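Local coordinates for protein Rik1-associated factor 1 (Schizosaccharomyces pombe, PDB 4O9D) that contributes to heterochromatin formation in fission yeast as a WD-repeat component of the Clr4 histone H3K9 methyltransferase complex, here represented by its propeller domain, at residues Thr276-Lys279 / Asp280-His283. Numbering follows the deposited sequence.
Sequences TTQK and DINH
The side-chain amide of Gln278 turns one face to Ile281. Ile281 CG1 lies over that face, 4.4 Å from Gln278 OE1. This is a loose van der Waals approach. Thr276 OG1 comes to the same oxygen from the other side of the plane, tilted 24° from it. Thr276 OG1 donates a hydrogen bond of 3.0 Å to Gln278 OE1. The Thr276 hydroxyl also accepts from the backbone: Gln278 N lies 3.1 Å from Thr276 OG1, with a nearly straight N-H...O angle of 170°. This closes an ST turn. The hydroxyl faces onward along the chain because OG1 is anti to the backbone N (chi1 175°). The same torsion places CG2 between the backbone N and the carbonyl carbon, and Thr276 CG2 meets Ile281 CD1 tip to tip at 3.9 Å. The buried amide has further partners. Ser295 shares OE1, and NE2 bonds to Asp299, so both ends of the amide are fixed. A valine in place of Thr276 is likely to leave Gln278 N without its turn-closing acceptor and Gln278 OE1 without one of its donors. The carboxylate of Asp280 has its own partner: OD1 bonds to Asn253; the side-chain oxygen of Asn253 takes the backbone N of Ile281. This loop joins strand 269-276, the outer edge of one blade, to strand 281-286, the inner strand of the next. Such a link between neighbouring four-stranded antiparallel blades is characteristic of a WD40 beta-propeller.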
ATOM      1  N   THR A 276      -7.514  16.902  11.787  1.00 27.66           N
ATOM      2  CA  THR A 276      -8.820  16.415  11.367  1.00 31.51           C
ATOM      3  C   THR A 276      -9.490  15.812  12.562  1.00 34.33           C
ATOM      4  O   THR A 276      -8.809  15.295  13.465  1.00 35.84           O
ATOM      5  CB  THR A 276      -8.684  15.273  10.346  1.00 29.98           C
ATOM      6  OG1 THR A 276      -9.979  14.745  10.037  1.00 34.59           O
ATOM      7  CG2 THR A 276      -7.856  14.165  10.920  1.00 31.87           C
ATOM      8  N   THR A 277     -10.816  15.800  12.538  1.00 27.82           N
ATOM      9  CA  THR A 277     -11.591  15.150  13.588  1.00 30.88           C
ATOM     10  C   THR A 277     -11.652  13.621  13.454  1.00 36.18           C
ATOM     11  O   THR A 277     -12.085  12.931  14.382  1.00 39.19           O
ATOM     12  CB  THR A 277     -13.026  15.689  13.598  1.00 37.16           C
ATOM     13  OG1 THR A 277     -13.540  15.661  12.269  1.00 34.56           O
ATOM     14  CG2 THR A 277     -13.046  17.103  14.109  1.00 34.80           C
ATOM     15  N   GLN A 278     -11.219  13.087  12.313  1.00 32.47           N
ATOM     16  CA  GLN A 278     -11.181  11.635  12.127  1.00 29.53           C
ATOM     17  C   GLN A 278     -10.324  10.959  13.185  1.00 32.73           C
ATOM     18  O   GLN A 278      -9.179  11.339  13.403  1.00 33.86           O
ATOM     19  CB  GLN A 278     -10.618  11.296  10.746  1.00 31.60           C
ATOM     20  CG  GLN A 278     -11.484  11.822   9.635  1.00 33.57           C
ATOM     21  CD  GLN A 278     -10.794  11.810   8.309  1.00 30.93           C
ATOM     22  OE1 GLN A 278      -9.797  12.504   8.117  1.00 32.01           O
ATOM     23  NE2 GLN A 278     -11.315  11.019   7.377  1.00 28.60           N
ATOM     24  N   LYS A 279     -10.872   9.941  13.831  1.00 30.56           N
ATOM     25  CA  LYS A 279     -10.156   9.275  14.893  1.00 34.75           C
ATOM     26  C   LYS A 279      -9.240   8.167  14.368  1.00 35.73           C
ATOM     27  O   LYS A 279      -8.366   7.700  15.096  1.00 37.32           O
ATOM     28  CB  LYS A 279     -11.149   8.714  15.909  1.00 42.86           C
ATOM     29  CG  LYS A 279     -11.909   7.512  15.414  1.00 43.53           C
ATOM     30  CD  LYS A 279     -13.294   7.447  16.043  1.00 51.00           C
ATOM     31  CE  LYS A 279     -13.849   6.033  16.007  1.00 53.23           C
ATOM     32  NZ  LYS A 279     -14.638   5.746  17.244  1.00 64.78           N
ATOM     33  N   ASP A 280      -9.423   7.755  13.110  1.00 31.51           N
ATOM     34  CA  ASP A 280      -8.577   6.714  12.535  1.00 30.38           C
ATOM     35  C   ASP A 280      -8.334   6.999  11.061  1.00 31.45           C
ATOM     36  O   ASP A 280      -9.220   6.778  10.226  1.00 26.66           O
ATOM     37  CB  ASP A 280      -9.245   5.338  12.692  1.00 29.03           C
ATOM     38  CG  ASP A 280      -8.268   4.177  12.488  1.00 36.22           C
ATOM     39  OD1 ASP A 280      -7.187   4.367  11.871  1.00 32.40           O
ATOM     40  OD2 ASP A 280      -8.591   3.064  12.949  1.00 33.99           O
ATOM     41  N   ILE A 281      -7.140   7.481  10.722  1.00 27.06           N
ATOM     42  CA  ILE A 281      -6.844   7.784   9.324  1.00 23.99           C
ATOM     43  C   ILE A 281      -6.234   6.547   8.643  1.00 23.63           C
ATOM     44  O   ILE A 281      -5.195   5.999   9.094  1.00 22.59           O
ATOM     45  CB  ILE A 281      -5.860   8.981   9.177  1.00 24.71           C
ATOM     46  CG1 ILE A 281      -6.395  10.248   9.847  1.00 25.32           C
ATOM     47  CG2 ILE A 281      -5.562   9.249   7.703  1.00 24.14           C
ATOM     48  CD1 ILE A 281      -5.431  11.452   9.659  1.00 25.29           C
ATOM     49  N   ASN A 282      -6.870   6.104   7.559  1.00 23.16           N
ATOM     50  CA  ASN A 282      -6.370   4.968   6.776  1.00 22.67           C
ATOM     51  C   ASN A 282      -5.365   5.408   5.701  1.00 26.52           C
ATOM     52  O   ASN A 282      -4.372   4.713   5.470  1.00 22.74           O
ATOM     53  CB  ASN A 282      -7.508   4.227   6.059  1.00 25.49           C
ATOM     54  CG  ASN A 282      -8.413   3.438   7.006  1.00 29.07           C
ATOM     55  OD1 ASN A 282      -8.053   3.125   8.132  1.00 29.35           O
ATOM     56  ND2 ASN A 282      -9.599   3.113   6.528  1.00 29.77           N
ATOM     57  N   HIS A 283      -5.631   6.534   5.024  1.00 21.04           N
ATOM     58  CA  HIS A 283      -4.810   6.938   3.875  1.00 24.23           C
ATOM     59  C   HIS A 283      -4.737   8.454   3.752  1.00 23.45           C
ATOM     60  O   HIS A 283      -5.777   9.133   3.784  1.00 23.70           O
ATOM     61  CB  HIS A 283      -5.388   6.387   2.549  1.00 19.36           C
ATOM     62  CG  HIS A 283      -5.464   4.895   2.487  1.00 24.24           C
ATOM     63  ND1 HIS A 283      -4.349   4.105   2.329  1.00 27.04           N
ATOM     64  CD2 HIS A 283      -6.521   4.046   2.581  1.00 20.76           C
ATOM     65  CE1 HIS A 283      -4.707   2.829   2.343  1.00 30.59           C
ATOM     66  NE2 HIS A 283      -6.019   2.766   2.478  1.00 25.08           N
TER